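Local coordinates for protein glutamyl endopeptidase (Staphylococcus epidermidis, PDB 6PYM) that is a secreted serine endopeptidase of the S1B family that probably hydrolyses peptide bonds preferentially on the carbonyl side of glutamate and also of aspartate, at residues G42-L47 with N105-Q110; N62-P67 with N77-G82; V81-I86 with I96-P101. The protein carries 1 engineered substitution. All coordinates share one frame; numbering follows the deposited sequence.

Contacts 2 and 3 lie within one six-stranded antiparallel barrel of the chymotrypsin-like fold, contact 1 packs a helix start against it, and all are partly buried. Contacts 2 and 3 use opposite edges of strand 80-87, pairing it with 64-67 and 95-99, and share Val81 and Gly82; their chemistry is chiefly backbone hydrogen bonding, interrupted in contact 3 by a beta bulge. Contact 1 sets its helix start against the turn before strand 45-48, with fewer direct bonds, one of them between side chains, and water. Apolar groups such as Ile46, Val65, Leu97 and Ile108 face the interior and knit them together, while polar side chains occupy the outer parts. The Glu45-Arg98 salt bridge ties contact 1 to contact 3.

Contact 1 of 3, residues G42-L47 with N105-Q110; sequences GENEIL and NQHIGQ
Glu43 and Asn44, at the tip of a beta hairpin, meet His107, the N-cap residue, and Ile108 and Gly109, which begin the short helix 108-111. Gly42 to Glu45 form a type I turn joining strands 34-42 and 45-48 of the barrel in this chymotrypsin-like protease.

Two direct hydrogen bonds cross the contact. Gly109 N donates to Glu43 O at 2.9 Å, approaching from above the carbonyl plane. The other is shorter: His107 ND1 donates to Asn44 OD1 at 2.6 Å, meeting an in-plane lone pair, while the oxygen lies at the edge of the imidazole. Amide and ring are nonetheless turned 66° against each other.

Each side also braces itself. Glu45 OE1 accepts from Asn44 N, its other oxygen being held by Arg98. The Gln110 side chain turns back on the N-cap N-H, its OE1 accepting from His107 N at 3.0 Å in an almost straight bond. Two waters add further bonds: one molecule donates to Glu43 OE1, and another accepts from Ile108 N at 2.9 Å, giving this first-turn N-H a partner. Glu43 places CG anti to its backbone N (chi1 -178°) and then bends at chi2 (82°), a course that brings the carboxylate beside the helix start, whose N-terminal end may slightly favour its negative charge. OE2 lies 3.4 Å from Gln110 CG.

Apolar packing lies on the inner side, where Val40 and Val65 also cover Ile108. The two branches of Ile108 divide the work: CG2 lies against the turn, 3.8 Å from Asn44 CA, whereas CD1 reaches Ile46 CG2 at 4.1 Å, with the two side chains crossing at about a right angle.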
loop_
_atom_site.group_PDB
_atom_site.type_symbol
_atom_site.label_atom_id
_atom_site.label_comp_id
_atom_site.label_asym_id
_atom_site.label_seq_id
_atom_site.Cartn_x
_atom_site.Cartn_y
_atom_site.Cartn_z
ATOM N N GLY A 42 3.718 0.197 -10.872
ATOM C CA GLY A 42 3.904 0.104 -12.308
ATOM C C GLY A 42 3.379 1.349 -12.987
ATOM O O GLY A 42 2.816 2.244 -12.350
ATOM N N GLU A 43 3.558 1.378 -14.311
ATOM C CA GLU A 43 3.232 2.560 -15.104
ATOM C C GLU A 43 1.830 3.085 -14.816
ATOM O O GLU A 43 1.615 4.301 -14.749
ATOM C CB GLU A 43 3.378 2.228 -16.588
ATOM C CG GLU A 43 3.117 3.414 -17.497
ATOM C CD GLU A 43 4.325 4.316 -17.641
ATOM O OE1 GLU A 43 5.318 4.122 -16.907
ATOM O OE2 GLU A 43 4.285 5.221 -18.498
ATOM N N ASN A 44 0.856 2.183 -14.675
ATOM C CA ASN A 44 -0.533 2.568 -14.439
ATOM C C ASN A 44 -1.143 1.840 -13.248
ATOM O O ASN A 44 -2.366 1.690 -13.193
ATOM C CB ASN A 44 -1.401 2.312 -15.676
ATOM C CG ASN A 44 -0.931 3.092 -16.884
ATOM O OD1 ASN A 44 -1.049 4.316 -16.919
ATOM N ND2 ASN A 44 -0.392 2.389 -17.879
ATOM N N GLU A 45 -0.333 1.361 -12.305
ATOM C CA GLU A 45 -0.837 0.377 -11.356
ATOM C C GLU A 45 -0.408 0.666 -9.929
ATOM O O GLU A 45 0.753 1.008 -9.669
ATOM C CB GLU A 45 -0.353 -1.034 -11.706
ATOM C CG GLU A 45 -0.992 -1.628 -12.955
ATOM C CD GLU A 45 -0.328 -1.201 -14.257
ATOM O OE1 GLU A 45 0.828 -0.725 -14.241
ATOM O OE2 GLU A 45 -0.986 -1.378 -15.306
ATOM N N ILE A 46 -1.349 0.461 -9.010
ATOM C CA ILE A 46 -1.067 0.410 -7.583
ATOM C C ILE A 46 -1.478 -0.960 -7.061
ATOM O O ILE A 46 -2.297 -1.663 -7.659
ATOM C CB ILE A 46 -1.761 1.527 -6.766
ATOM C CG1 ILE A 46 -3.274 1.308 -6.686
ATOM C CG2 ILE A 46 -1.448 2.899 -7.346
ATOM C CD1 ILE A 46 -3.948 2.117 -5.583
ATOM N N LEU A 47 -0.898 -1.329 -5.923
ATOM C CA LEU A 47 -1.404 -2.419 -5.100
ATOM C C LEU A 47 -2.161 -1.846 -3.911
ATOM O O LEU A 47 -1.769 -0.823 -3.336
ATOM C CB LEU A 47 -0.278 -3.305 -4.570
ATOM C CG LEU A 47 0.643 -3.871 -5.651
ATOM C CD1 LEU A 47 1.710 -4.756 -5.024
ATOM C CD2 LEU A 47 -0.136 -4.599 -6.739
ATOM N N ASN A 105 -2.347 13.847 -19.208
ATOM C CA ASN A 105 -1.926 12.622 -19.888
ATOM C C ASN A 105 -0.651 12.027 -19.294
ATOM O O ASN A 105 0.095 11.327 -19.979
ATOM C CB ASN A 105 -1.826 12.785 -21.410
ATOM C CG ASN A 105 -1.955 11.461 -22.142
ATOM O OD1 ASN A 105 -2.664 10.559 -21.694
ATOM N ND2 ASN A 105 -1.265 11.336 -23.270
ATOM N N GLN A 106 -0.388 12.287 -18.016
ATOM C CA GLN A 106 0.728 11.657 -17.324
ATOM C C GLN A 106 0.252 10.368 -16.670
ATOM O O GLN A 106 -0.869 10.292 -16.164
ATOM C CB GLN A 106 1.276 12.578 -16.235
ATOM C CG GLN A 106 1.745 13.930 -16.723
ATOM C CD GLN A 106 2.048 14.867 -15.573
ATOM O OE1 GLN A 106 1.210 15.086 -14.697
ATOM N NE2 GLN A 106 3.253 15.419 -15.562
ATOM N N HIS A 107 1.107 9.357 -16.688
ATOM C CA HIS A 107 0.799 8.091 -16.043
ATOM C C HIS A 107 1.343 8.098 -14.622
ATOM O O HIS A 107 2.336 8.762 -14.323
ATOM C CB HIS A 107 1.400 6.946 -16.848
ATOM C CG HIS A 107 0.901 6.894 -18.258
ATOM N ND1 HIS A 107 -0.160 6.103 -18.642
ATOM C CD2 HIS A 107 1.297 7.561 -19.370
ATOM C CE1 HIS A 107 -0.386 6.270 -19.935
ATOM N NE2 HIS A 107 0.484 7.150 -20.398
ATOM N N ILE A 108 0.679 7.353 -13.737
ATOM C CA ILE A 108 1.031 7.426 -12.320
ATOM C C ILE A 108 2.479 7.004 -12.089
ATOM O O ILE A 108 3.187 7.602 -11.272
ATOM C CB ILE A 108 0.024 6.645 -11.454
ATOM C CG1 ILE A 108 0.216 6.980 -9.975
ATOM C CG2 ILE A 108 0.110 5.138 -11.698
ATOM C CD1 ILE A 108 -0.931 6.522 -9.110
ATOM N N GLY A 109 2.952 6.001 -12.827
ATOM C CA GLY A 109 4.318 5.543 -12.685
ATOM C C GLY A 109 5.354 6.389 -13.376
ATOM O O GLY A 109 6.540 6.048 -13.353
ATOM N N GLN A 110 4.926 7.482 -14.006
ATOM C CA GLN A 110 5.813 8.526 -14.495
ATOM C C GLN A 110 5.957 9.667 -13.506
ATOM O O GLN A 110 7.022 10.291 -13.453
ATOM C CB GLN A 110 5.272 9.103 -15.811
ATOM C CG GLN A 110 5.273 8.129 -16.983
ATOM C CD GLN A 110 4.618 8.701 -18.235
ATOM O OE1 GLN A 110 3.725 9.552 -18.161
ATOM N NE2 GLN A 110 5.066 8.233 -19.396
HETATM O O HOH W 1 7.501 5.708 -16.664
HETATM O O HOH W 2 -1.670 6.187 -14.947
#

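Contact 2 of 3, residues N62-P67 with N77-G82; sequences NISVHP and NGKFVG
Strands 64-67 and 80-82 run antiparallel with 142° between their directions, Val65 and Phe80 forming a hydrogen-bonded pair and Ser64 and Val81 a non-hydrogen-bonded one. Phe80 N donates to Val65 O at 2.8 Å, Val65 N returns a bond to Phe80 O, and Gly82 N continues the series to Ile63 O.

Lys79 lies alongside His66, pointing the same way, and sets CB over one imidazole face, 3.6 Å from the ring centroid and offset toward the rim, a CH-pi contact; His66 also stacks with Tyr75. With chi1 at 81°, Lys79 CG sits between its backbone N and carbonyl carbon, and the chain beyond it passes Ser64, whose OG is 3.6 Å from Lys79 CD.

This pairing adds strand 64-67 to the six-stranded barrel of the chymotrypsin-like fold, where it also bonds to strand 22-27. On the face carrying Val65 and Phe80, the phenyl ring receives Pro67 at its edge, CD1 of Phe80 lying 3.8 Å from Pro67 CD; Ile108 covers both residues. At the end of strand 64-67, a water donates to Pro67 O (2.8 Å) and Gly78 O and accepts from Asn77 N at 3.0 Å.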
loop_
_atom_site.group_PDB
_atom_site.type_symbol
_atom_site.label_atom_id
_atom_site.label_comp_id
_atom_site.label_asym_id
_atom_site.label_seq_id
_atom_site.Cartn_x
_atom_site.Cartn_y
_atom_site.Cartn_z
ATOM N N ASN A 62 -15.067 5.269 -9.239
ATOM C CA ASN A 62 -15.345 5.816 -7.920
ATOM C C ASN A 62 -14.098 5.954 -7.055
ATOM O O ASN A 62 -14.184 6.539 -5.972
ATOM C CB ASN A 62 -16.345 4.915 -7.183
ATOM C CG ASN A 62 -17.735 4.956 -7.792
ATOM O OD1 ASN A 62 -18.142 5.960 -8.373
ATOM N ND2 ASN A 62 -18.478 3.864 -7.643
ATOM N N ILE A 63 -12.953 5.434 -7.487
ATOM C CA ILE A 63 -11.755 5.397 -6.654
ATOM C C ILE A 63 -10.801 6.496 -7.100
ATOM O O ILE A 63 -10.398 6.538 -8.268
ATOM C CB ILE A 63 -11.068 4.028 -6.729
ATOM C CG1 ILE A 63 -12.069 2.912 -6.434
ATOM C CG2 ILE A 63 -9.905 3.983 -5.757
ATOM C CD1 ILE A 63 -11.505 1.533 -6.676
ATOM N N SER A 64 -10.411 7.362 -6.167
ATOM C CA SER A 64 -9.373 8.361 -6.390
ATOM C C SER A 64 -8.088 7.925 -5.695
ATOM O O SER A 64 -8.106 7.560 -4.515
ATOM C CB SER A 64 -9.799 9.712 -5.821
ATOM O OG SER A 64 -10.876 10.279 -6.548
ATOM N N VAL A 65 -6.974 8.011 -6.414
ATOM C CA VAL A 65 -5.658 7.624 -5.907
ATOM C C VAL A 65 -4.765 8.850 -5.936
ATOM O O VAL A 65 -4.575 9.458 -6.996
ATOM C CB VAL A 65 -5.041 6.501 -6.752
ATOM C CG1 VAL A 65 -3.653 6.144 -6.233
ATOM C CG2 VAL A 65 -5.953 5.282 -6.769
ATOM N N HIS A 66 -4.192 9.194 -4.788
ATOM C CA HIS A 66 -3.345 10.378 -4.646
ATOM C C HIS A 66 -1.960 9.920 -4.203
ATOM O O HIS A 66 -1.700 9.778 -2.998
ATOM C CB HIS A 66 -3.936 11.332 -3.604
ATOM C CG HIS A 66 -5.287 11.892 -3.950
ATOM N ND1 HIS A 66 -6.484 11.261 -3.672
ATOM C CD2 HIS A 66 -5.618 13.084 -4.502
ATOM C CE1 HIS A 66 -7.490 12.034 -4.057
ATOM N NE2 HIS A 66 -6.989 13.143 -4.564
ATOM N N PRO A 67 -1.037 9.674 -5.131
ATOM C CA PRO A 67 0.309 9.266 -4.713
ATOM C C PRO A 67 1.006 10.436 -4.044
ATOM O O PRO A 67 0.875 11.587 -4.472
ATOM C CB PRO A 67 0.989 8.889 -6.034
ATOM C CG PRO A 67 0.289 9.728 -7.062
ATOM C CD PRO A 67 -1.140 9.851 -6.593
ATOM N N ASN A 77 1.111 15.422 -6.309
ATOM C CA ASN A 77 1.024 14.693 -7.564
ATOM C C ASN A 77 -0.410 14.523 -8.043
ATOM O O ASN A 77 -0.670 13.687 -8.913
ATOM C CB ASN A 77 1.784 13.371 -7.459
ATOM C CG ASN A 77 3.281 13.591 -7.433
ATOM O OD1 ASN A 77 3.797 14.424 -8.174
ATOM N ND2 ASN A 77 3.983 12.888 -6.561
ATOM N N GLY A 78 -1.330 15.326 -7.515
ATOM C CA GLY A 78 -2.715 15.285 -7.924
ATOM C C GLY A 78 -3.349 13.939 -7.630
ATOM O O GLY A 78 -3.013 13.254 -6.651
ATOM N N LYS A 79 -4.289 13.553 -8.489
ATOM C CA LYS A 79 -4.980 12.285 -8.345
ATOM C C LYS A 79 -5.058 11.563 -9.682
ATOM O O LYS A 79 -4.879 12.151 -10.756
ATOM C CB LYS A 79 -6.380 12.428 -7.724
ATOM C CG LYS A 79 -7.483 12.851 -8.671
ATOM C CD LYS A 79 -8.829 12.826 -7.951
ATOM C CE LYS A 79 -9.998 12.921 -8.925
ATOM N NZ LYS A 79 -10.038 14.221 -9.653
ATOM N N PHE A 80 -5.317 10.262 -9.585
ATOM C CA PHE A 80 -5.531 9.371 -10.711
ATOM C C PHE A 80 -6.772 8.550 -10.408
ATOM O O PHE A 80 -6.994 8.144 -9.262
ATOM C CB PHE A 80 -4.320 8.458 -10.887
ATOM C CG PHE A 80 -3.064 9.206 -11.211
ATOM C CD1 PHE A 80 -2.336 9.835 -10.210
ATOM C CD2 PHE A 80 -2.633 9.319 -12.519
ATOM C CE1 PHE A 80 -1.202 10.556 -10.508
ATOM C CE2 PHE A 80 -1.498 10.031 -12.823
ATOM C CZ PHE A 80 -0.777 10.651 -11.817
ATOM N N VAL A 81 -7.596 8.332 -11.422
ATOM C CA VAL A 81 -8.902 7.705 -11.248
ATOM C C VAL A 81 -8.825 6.229 -11.612
ATOM O O VAL A 81 -8.236 5.853 -12.634
ATOM C CB VAL A 81 -9.976 8.437 -12.076
ATOM C CG1 VAL A 81 -11.345 7.793 -11.878
ATOM C CG2 VAL A 81 -10.021 9.917 -11.700
ATOM N N GLY A 82 -9.437 5.391 -10.782
ATOM C CA GLY A 82 -9.473 3.972 -11.056
ATOM C C GLY A 82 -10.042 3.641 -12.420
ATOM O O GLY A 82 -11.011 4.264 -12.869
HETATM O O HOH W 3 -0.837 13.733 -4.734
#

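Contact 3 of 3, residues V81-I86 with I96-P101; sequences VGQEII and ILRVSP
A classic beta bulge marks the hairpin of strands 80-87 and 95-99 in the chymotrypsin-like barrel: Gln83 and Glu84 both face Arg98. Its carbonyl oxygen takes two donors, Gln83 N at 2.7 Å and Glu84 N at 3.1 Å, the first in the carbonyl plane and the second tilted from it. Gln83 has a helix-like psi of -41°, which lets the two successive N-H groups converge on that oxygen and shifts the register by one residue. Backbone bonds continue on both sides of the bulge, with Ser100 N bonded to Val81 O before it, and Ile86 and Ile96 exchanging two backbone bonds after it. The link between these strands includes Asp93, predicted to be the charge-relay aspartate.

Arg98 takes part in several side-chain contacts. Its chain leaves with CG anti to the backbone N (chi1 -176°), beside Gln83, whose OE1 lies 3.6 Å from Arg98 CD. Farther out, Glu84 OE1 comes to the guanidinium edge and forms a salt bridge with Arg98 NH1 at 3.0 Å. The carboxylate and guanidinium planes stand 67° apart and the hydrogen bond is weak; the stronger partner of Arg98 is Glu45, bound through NE. Together the two carboxylates would help balance the charge of the guanidinium.

Next to them Ile86 and Ile96 bring their CB atoms within 4.0 Å, and Phe205 of helix 200-209 packs on both. The other face of the sheet holds Ile85 CG1 3.7 Å from Leu97 CD1. Back among the polar groups, Ile86 CD1 rests over one face of the guanidinium, 3.6 Å from Arg98 NH1.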
loop_
_atom_site.group_PDB
_atom_site.type_symbol
_atom_site.label_atom_id
_atom_site.label_comp_id
_atom_site.label_asym_id
_atom_site.label_seq_id
_atom_site.Cartn_x
_atom_site.Cartn_y
_atom_site.Cartn_z
ATOM N N VAL A 81 -7.596 8.332 -11.422
ATOM C CA VAL A 81 -8.902 7.705 -11.248
ATOM C C VAL A 81 -8.825 6.229 -11.612
ATOM O O VAL A 81 -8.236 5.853 -12.634
ATOM C CB VAL A 81 -9.976 8.437 -12.076
ATOM C CG1 VAL A 81 -11.345 7.793 -11.878
ATOM C CG2 VAL A 81 -10.021 9.917 -11.700
ATOM N N GLY A 82 -9.437 5.391 -10.782
ATOM C CA GLY A 82 -9.473 3.972 -11.056
ATOM C C GLY A 82 -10.042 3.641 -12.420
ATOM O O GLY A 82 -11.011 4.264 -12.869
ATOM N N GLN A 83 -9.446 2.664 -13.081
ATOM C CA GLN A 83 -9.852 2.229 -14.411
ATOM C C GLN A 83 -10.225 0.759 -14.457
ATOM O O GLN A 83 -11.212 0.397 -15.107
ATOM C CB GLN A 83 -8.728 2.516 -15.428
ATOM C CG GLN A 83 -9.119 2.291 -16.890
ATOM C CD GLN A 83 -8.872 0.872 -17.358
ATOM O OE1 GLN A 83 -7.963 0.194 -16.881
ATOM N NE2 GLN A 83 -9.686 0.412 -18.303
ATOM N N GLU A 84 -9.473 -0.107 -13.776
ATOM C CA GLU A 84 -9.766 -1.531 -13.773
ATOM C C GLU A 84 -9.256 -2.145 -12.477
ATOM O O GLU A 84 -8.124 -1.878 -12.060
ATOM C CB GLU A 84 -9.103 -2.222 -14.972
ATOM C CG GLU A 84 -9.444 -3.697 -15.103
ATOM C CD GLU A 84 -8.781 -4.348 -16.304
ATOM O OE1 GLU A 84 -7.793 -3.783 -16.823
ATOM O OE2 GLU A 84 -9.251 -5.426 -16.725
ATOM N N ILE A 85 -10.085 -2.986 -11.862
ATOM C CA ILE A 85 -9.723 -3.715 -10.652
ATOM C C ILE A 85 -9.330 -5.129 -11.046
ATOM O O ILE A 85 -10.099 -5.828 -11.721
ATOM C CB ILE A 85 -10.892 -3.736 -9.658
ATOM C CG1 ILE A 85 -11.181 -2.320 -9.154
ATOM C CG2 ILE A 85 -10.600 -4.708 -8.520
ATOM C CD1 ILE A 85 -12.530 -2.186 -8.499
ATOM N N ILE A 86 -8.139 -5.552 -10.634
ATOM C CA ILE A 86 -7.636 -6.894 -10.907
ATOM C C ILE A 86 -7.388 -7.594 -9.575
ATOM O O ILE A 86 -6.303 -7.447 -8.994
ATOM C CB ILE A 86 -6.348 -6.848 -11.743
ATOM C CG1 ILE A 86 -6.521 -5.970 -12.985
ATOM C CG2 ILE A 86 -5.942 -8.247 -12.149
ATOM C CD1 ILE A 86 -5.213 -5.626 -13.667
ATOM N N ILE A 96 -4.709 -5.447 -7.608
ATOM C CA ILE A 96 -4.122 -4.393 -8.423
ATOM C C ILE A 96 -5.245 -3.452 -8.809
ATOM O O ILE A 96 -6.327 -3.898 -9.214
ATOM C CB ILE A 96 -3.467 -4.973 -9.689
ATOM C CG1 ILE A 96 -2.343 -5.951 -9.334
ATOM C CG2 ILE A 96 -2.977 -3.845 -10.599
ATOM C CD1 ILE A 96 -1.854 -6.783 -10.522
ATOM N N LEU A 97 -5.007 -2.155 -8.687
ATOM C CA LEU A 97 -5.897 -1.158 -9.266
ATOM C C LEU A 97 -5.125 -0.467 -10.377
ATOM O O LEU A 97 -4.106 0.187 -10.124
ATOM C CB LEU A 97 -6.385 -0.140 -8.239
ATOM C CG LEU A 97 -7.299 0.950 -8.816
ATOM C CD1 LEU A 97 -8.618 0.378 -9.328
ATOM C CD2 LEU A 97 -7.554 2.025 -7.790
ATOM N N ARG A 98 -5.584 -0.650 -11.610
ATOM C CA ARG A 98 -5.059 0.109 -12.731
ATOM C C ARG A 98 -5.791 1.438 -12.773
ATOM O O ARG A 98 -7.019 1.474 -12.637
ATOM C CB ARG A 98 -5.294 -0.671 -14.022
ATOM C CG ARG A 98 -4.708 -0.052 -15.272
ATOM C CD ARG A 98 -4.628 -1.098 -16.377
ATOM N NE ARG A 98 -3.592 -2.085 -16.085
ATOM C CZ ARG A 98 -3.709 -3.390 -16.305
ATOM N NH1 ARG A 98 -4.825 -3.888 -16.818
ATOM N NH2 ARG A 98 -2.702 -4.198 -16.002
ATOM N N VAL A 99 -5.044 2.526 -12.933
ATOM C CA VAL A 99 -5.609 3.866 -12.967
ATOM C C VAL A 99 -5.390 4.480 -14.342
ATOM O O VAL A 99 -4.438 4.148 -15.059
ATOM C CB VAL A 99 -5.036 4.783 -11.862
ATOM C CG1 VAL A 99 -5.444 4.273 -10.487
ATOM C CG2 VAL A 99 -3.519 4.888 -11.968
ATOM N N SER A 100 -6.280 5.403 -14.695
ATOM C CA SER A 100 -6.147 6.155 -15.929
ATOM C C SER A 100 -5.039 7.195 -15.795
ATOM O O SER A 100 -4.664 7.577 -14.683
ATOM C CB SER A 100 -7.461 6.870 -16.233
ATOM O OG SER A 100 -8.506 5.946 -16.477
ATOM N N PRO A 101 -4.499 7.678 -16.917
ATOM C CA PRO A 101 -3.615 8.846 -16.857
ATOM C C PRO A 101 -4.376 10.045 -16.314
ATOM O O PRO A 101 -5.609 10.071 -16.291
ATOM C CB PRO A 101 -3.219 9.077 -18.325
ATOM C CG PRO A 101 -3.546 7.805 -19.034
ATOM C CD PRO A 101 -4.697 7.196 -18.297
HETATM O O HOH W 4 -7.138 9.834 -13.865
#